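Local coordinates for protein putative amidohydrolase/peptidase (Burkholderia cenocepacia, PDB 4WJB) that probably hydrolyses carbon-nitrogen bonds other than peptide bonds, in linear amidines, as a zinc-dependent member of the peptidase M20 family, at residues I209-G214 and C389-S394; P17-D22 and A408-L413. All coordinates share one frame; numbering follows the deposited sequence.

Contact 1 (I209-G214 and C389-S394); sequences ILERAG and CVDGLS
With chi1 at -175°, E211 sets its CG opposite its own backbone N, and beyond CG the chain runs out extended, so the carboxylate leaves helix 209-213 and reaches the amide of D391. That amide faces both oxygens but favours one. The bond from D391 N to E211 OE2 is 2.9 Å long and nearly straight at 170°, arriving on the syn side somewhat out of the carboxylate plane; the one to OE1 is bent to 121° and weak. OE2 also touches the turn's backbone, 3.4 Å from V390 CA.

What offers the amide is a pair of overlapping turns in the loop leaving strand 382-387, met here by the short helix just before strand 217-234. C389 O accepts from G392 N at 3.0 Å, closing a type II turn with V390 and D391 at its corners, and V390 O accepts from L393 N in the next. Nearer the helix backbone, water 1 accepts a bond of 3.0 Å from E211 N and a long, weak one from C389 N. A Schellman motif at G214 ends the helix, whose R212 makes a cation-pi contact with F247 of the second subunit.

D391 OD1 comes within 4.1 Å of E211 OE2, so the two acids would be expected to raise each other's proton affinity, with the D391 amide offsetting part of that cost at E211.

Contact 2 (P17-D22 and A408-L413); sequences PRVDGD and AGADVL
The charged part of this contact belongs to R18 and D411. The arginine is bent at chi2 and chi3, which curls its guanidinium back to the aspartate, and the two flat groups stand 63° apart. R18 NH2 gives the salt bridge its main bond, 3.0 Å to D411 OD2; the acceptor lies near the guanidinium plane, yet the donor sits well above the carboxylate plane. NE adds weak bonds to both oxygens, 3.2 Å to OD2 and 3.3 Å to OD1.

Neutral hydrogen bonds fix the same carboxylate from the backbone side. V19 N meets D411 OD1 on its syn side at 2.9 Å, tilted from the carboxylate plane though almost dead straight at 177°. Water 2 then donates to D411 OD2 at 2.7 Å and to V19 O, bridging the carboxylate to V19's own carbonyl. OD1 has two donors and OD2 three, the NE bonds being weak, consistent with a charged aspartate.

In the fold, these bonds tie the N-terminal arm to helix 403-421, late in the catalytic domain of this M20 enzyme. Just beyond, D20 is the N-cap of helix 21-31, its OD1 accepting from R23 N, while its own amide goes to E117 on helix 109-124.

The apolar contact is V19 against A410, with CG1 lying 4.0 Å from A410 CB. The other methyl, CG2, packs against the carboxylate instead, 3.6 Å from D411 CG; T407 and L414, one turn to each side along helix 403-421, also touch this valine.

Overall arrangement
The two contacts do not touch: their centres are 20 Å apart and their nearest atoms about 9 Å. Contact 2 brings the start of the modelled chain to helix 403-421, close to the end of the chain, and both segments of contact 1 fall between those points in sequence. Measured to the side chain of H203, which binds zinc together with H96 and D107, contact 1 is the nearer: the C389 side chain lies about 8 Å from it, against about 12 Å for that of A410 in contact 2. C389 is also about 11 Å from the metal. Strand 382-387 connects them spatially: contact 1's loop follows it, and V412 and L413 pack on its I385.

Contact 1 (I209-G214 and C389-S394)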
loop_
_atom_site.group_PDB
_atom_site.type_symbol
_atom_site.label_atom_id
_atom_site.label_comp_id
_atom_site.label_asym_id
_atom_site.label_seq_id
_atom_site.Cartn_x
_atom_site.Cartn_y
_atom_site.Cartn_z
ATOM N N ILE A 209 5.882 -17.515 22.269
ATOM C CA ILE A 209 7.224 -17.538 22.848
ATOM C C ILE A 209 7.403 -18.694 23.838
ATOM O O ILE A 209 8.384 -19.437 23.764
ATOM C CB ILE A 209 7.551 -16.204 23.546
ATOM C CG1 ILE A 209 7.653 -15.085 22.502
ATOM C CG2 ILE A 209 8.836 -16.319 24.361
ATOM C CD1 ILE A 209 7.974 -13.725 23.075
ATOM N N LEU A 210 6.452 -18.851 24.751
ATOM C CA LEU A 210 6.533 -19.917 25.744
ATOM C C LEU A 210 6.411 -21.276 25.074
ATOM O O LEU A 210 7.188 -22.191 25.360
ATOM C CB LEU A 210 5.450 -19.751 26.817
ATOM C CG LEU A 210 5.628 -18.553 27.752
ATOM C CD1 LEU A 210 4.520 -18.502 28.804
ATOM C CD2 LEU A 210 7.002 -18.600 28.413
ATOM N N GLU A 211 5.448 -21.394 24.164
ATOM C CA GLU A 211 5.183 -22.661 23.495
ATOM C C GLU A 211 6.388 -23.145 22.703
ATOM O O GLU A 211 6.746 -24.320 22.762
ATOM C CB GLU A 211 3.974 -22.537 22.568
ATOM C CG GLU A 211 3.550 -23.849 21.932
ATOM C CD GLU A 211 2.627 -23.647 20.746
ATOM O OE1 GLU A 211 2.746 -22.599 20.076
ATOM O OE2 GLU A 211 1.787 -24.534 20.483
ATOM N N ARG A 212 7.024 -22.238 21.972
ATOM C CA ARG A 212 8.143 -22.620 21.117
ATOM C C ARG A 212 9.424 -22.837 21.917
ATOM O O ARG A 212 10.302 -23.587 21.499
ATOM C CB ARG A 212 8.378 -21.566 20.035
ATOM C CG ARG A 212 7.249 -21.461 19.034
ATOM C CD ARG A 212 7.640 -20.597 17.852
ATOM N NE ARG A 212 6.533 -20.433 16.920
ATOM C CZ ARG A 212 6.650 -19.867 15.724
ATOM N NH1 ARG A 212 7.828 -19.423 15.311
ATOM N NH2 ARG A 212 5.590 -19.755 14.936
ATOM N N ALA A 213 9.535 -22.177 23.062
ATOM C CA ALA A 213 10.719 -22.335 23.894
ATOM C C ALA A 213 10.590 -23.569 24.780
ATOM O O ALA A 213 11.565 -24.021 25.375
ATOM C CB ALA A 213 10.950 -21.095 24.732
ATOM N N GLY A 214 9.381 -24.114 24.853
ATOM C CA GLY A 214 9.121 -25.289 25.664
ATOM C C GLY A 214 9.131 -24.968 27.146
ATOM O O GLY A 214 9.518 -25.798 27.973
ATOM N N CYS A 389 0.087 -20.698 24.995
ATOM C CA CYS A 389 -1.130 -21.087 24.304
ATOM C C CYS A 389 -0.749 -21.703 22.970
ATOM O O CYS A 389 0.283 -21.358 22.393
ATOM C CB CYS A 389 -2.082 -19.901 24.133
ATOM S SG CYS A 389 -1.345 -18.397 23.465
ATOM N N VAL A 390 -1.564 -22.643 22.506
ATOM C CA VAL A 390 -1.281 -23.372 21.275
ATOM C C VAL A 390 -1.164 -22.429 20.085
ATOM O O VAL A 390 -2.066 -21.631 19.829
ATOM C CB VAL A 390 -2.368 -24.419 20.985
ATOM C CG1 VAL A 390 -1.989 -25.250 19.772
ATOM C CG2 VAL A 390 -2.577 -25.304 22.199
ATOM N N ASP A 391 -0.032 -22.517 19.385
ATOM C CA ASP A 391 0.259 -21.685 18.213
ATOM C C ASP A 391 0.305 -20.191 18.539
ATOM O O ASP A 391 0.428 -19.357 17.642
ATOM C CB ASP A 391 -0.768 -21.942 17.105
ATOM C CG ASP A 391 -0.792 -23.393 16.658
ATOM O OD1 ASP A 391 0.262 -24.060 16.741
ATOM O OD2 ASP A 391 -1.864 -23.864 16.221
ATOM N N GLY A 392 0.214 -19.855 19.819
ATOM C CA GLY A 392 0.190 -18.465 20.239
ATOM C C GLY A 392 -1.129 -17.774 19.954
ATOM O O GLY A 392 -1.264 -16.564 20.147
ATOM N N LEU A 393 -2.108 -18.555 19.508
ATOM C CA LEU A 393 -3.393 -18.024 19.084
ATOM C C LEU A 393 -4.206 -17.446 20.239
ATOM O O LEU A 393 -4.319 -18.042 21.317
ATOM C CB LEU A 393 -4.201 -19.113 18.374
ATOM C CG LEU A 393 -5.494 -18.674 17.689
ATOM C CD1 LEU A 393 -5.192 -17.651 16.605
ATOM C CD2 LEU A 393 -6.231 -19.874 17.115
ATOM N N SER A 394 -4.760 -16.263 20.003
ATOM C CA SER A 394 -5.685 -15.652 20.952
ATOM C C SER A 394 -6.623 -14.697 20.220
ATOM O O SER A 394 -6.348 -14.283 19.084
ATOM C CB SER A 394 -4.931 -14.923 22.074
ATOM O OG SER A 394 -5.822 -14.477 23.088
HETATM O O HOH W 1 3.181 -19.440 24.045
#

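Contact 2 (P17-D22 and A408-L413)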
loop_
_atom_site.group_PDB
_atom_site.type_symbol
_atom_site.label_atom_id
_atom_site.label_comp_id
_atom_site.label_asym_id
_atom_site.label_seq_id
_atom_site.Cartn_x
_atom_site.Cartn_y
_atom_site.Cartn_z
ATOM N N PRO A 17 0.517 -26.027 49.844
ATOM C CA PRO A 17 -0.727 -26.450 49.189
ATOM C C PRO A 17 -0.577 -26.572 47.677
ATOM O O PRO A 17 0.377 -26.044 47.106
ATOM C CB PRO A 17 -1.710 -25.335 49.554
ATOM C CG PRO A 17 -0.852 -24.139 49.731
ATOM C CD PRO A 17 0.436 -24.636 50.325
ATOM N N ARG A 18 -1.511 -27.274 47.045
ATOM C CA ARG A 18 -1.488 -27.481 45.600
ATOM C C ARG A 18 -2.884 -27.299 45.032
ATOM O O ARG A 18 -3.865 -27.646 45.684
ATOM C CB ARG A 18 -0.964 -28.877 45.247
ATOM C CG ARG A 18 0.482 -29.143 45.640
ATOM C CD ARG A 18 1.444 -28.277 44.843
ATOM N NE ARG A 18 1.308 -28.477 43.402
ATOM C CZ ARG A 18 1.995 -29.375 42.700
ATOM N NH1 ARG A 18 2.872 -30.166 43.304
ATOM N NH2 ARG A 18 1.807 -29.481 41.390
ATOM N N VAL A 19 -2.979 -26.768 43.816
ATOM C CA VAL A 19 -4.286 -26.600 43.191
ATOM C C VAL A 19 -4.843 -27.953 42.748
ATOM O O VAL A 19 -4.095 -28.910 42.539
ATOM C CB VAL A 19 -4.234 -25.635 41.975
ATOM C CG1 VAL A 19 -3.532 -24.340 42.355
ATOM C CG2 VAL A 19 -3.544 -26.289 40.800
ATOM N N ASP A 20 -6.166 -28.022 42.644
ATOM C CA ASP A 20 -6.867 -29.163 42.065
ATOM C C ASP A 20 -7.087 -28.896 40.575
ATOM O O ASP A 20 -8.006 -28.167 40.201
ATOM C CB ASP A 20 -8.201 -29.383 42.779
ATOM C CG ASP A 20 -8.932 -30.633 42.313
ATOM O OD1 ASP A 20 -8.718 -31.091 41.171
ATOM O OD2 ASP A 20 -9.747 -31.156 43.103
ATOM N N GLY A 21 -6.254 -29.503 39.735
ATOM C CA GLY A 21 -6.277 -29.232 38.306
ATOM C C GLY A 21 -7.571 -29.621 37.619
ATOM O O GLY A 21 -8.048 -28.913 36.736
ATOM N N ASP A 22 -8.139 -30.752 38.019
ATOM C CA ASP A 22 -9.396 -31.211 37.441
ATOM C C ASP A 22 -10.548 -30.275 37.805
ATOM O O ASP A 22 -11.426 -30.016 36.983
ATOM C CB ASP A 22 -9.704 -32.634 37.905
ATOM C CG ASP A 22 -8.657 -33.628 37.448
ATOM O OD1 ASP A 22 -8.117 -33.446 36.337
ATOM O OD2 ASP A 22 -8.367 -34.582 38.199
ATOM N N ALA A 408 -0.585 -25.583 35.949
ATOM C CA ALA A 408 0.714 -25.025 36.316
ATOM C C ALA A 408 0.629 -23.527 36.602
ATOM O O ALA A 408 1.241 -23.032 37.549
ATOM C CB ALA A 408 1.724 -25.292 35.226
ATOM N N GLY A 409 -0.117 -22.804 35.772
ATOM C CA GLY A 409 -0.292 -21.377 35.973
ATOM C C GLY A 409 -0.983 -21.113 37.296
ATOM O O GLY A 409 -0.610 -20.204 38.045
ATOM N N ALA A 410 -1.990 -21.929 37.588
ATOM C CA ALA A 410 -2.763 -21.767 38.808
ATOM C C ALA A 410 -1.932 -22.124 40.041
ATOM O O ALA A 410 -2.078 -21.499 41.090
ATOM C CB ALA A 410 -4.020 -22.612 38.746
ATOM N N ASP A 411 -1.062 -23.122 39.911
ATOM C CA ASP A 411 -0.179 -23.514 41.007
ATOM C C ASP A 411 0.812 -22.401 41.353
ATOM O O ASP A 411 1.069 -22.134 42.529
ATOM C CB ASP A 411 0.576 -24.797 40.656
ATOM C CG ASP A 411 0.007 -26.020 41.348
ATOM O OD1 ASP A 411 -0.514 -25.886 42.477
ATOM O OD2 ASP A 411 0.094 -27.120 40.767
ATOM N N VAL A 412 1.363 -21.759 40.325
ATOM C CA VAL A 412 2.268 -20.630 40.519
ATOM C C VAL A 412 1.529 -19.458 41.179
ATOM O O VAL A 412 2.045 -18.843 42.113
ATOM C CB VAL A 412 2.897 -20.167 39.181
ATOM C CG1 VAL A 412 3.707 -18.893 39.378
ATOM C CG2 VAL A 412 3.771 -21.275 38.594
ATOM N N LEU A 413 0.319 -19.165 40.703
ATOM C CA LEU A 413 -0.509 -18.107 41.292
ATOM C C LEU A 413 -0.799 -18.387 42.766
ATOM O O LEU A 413 -0.722 -17.492 43.610
ATOM C CB LEU A 413 -1.839 -17.957 40.542
ATOM C CG LEU A 413 -2.719 -16.836 41.123
ATOM C CD1 LEU A 413 -2.081 -15.473 40.833
ATOM C CD2 LEU A 413 -4.153 -16.882 40.609
HETATM O O HOH W 2 -1.560 -29.168 41.353
#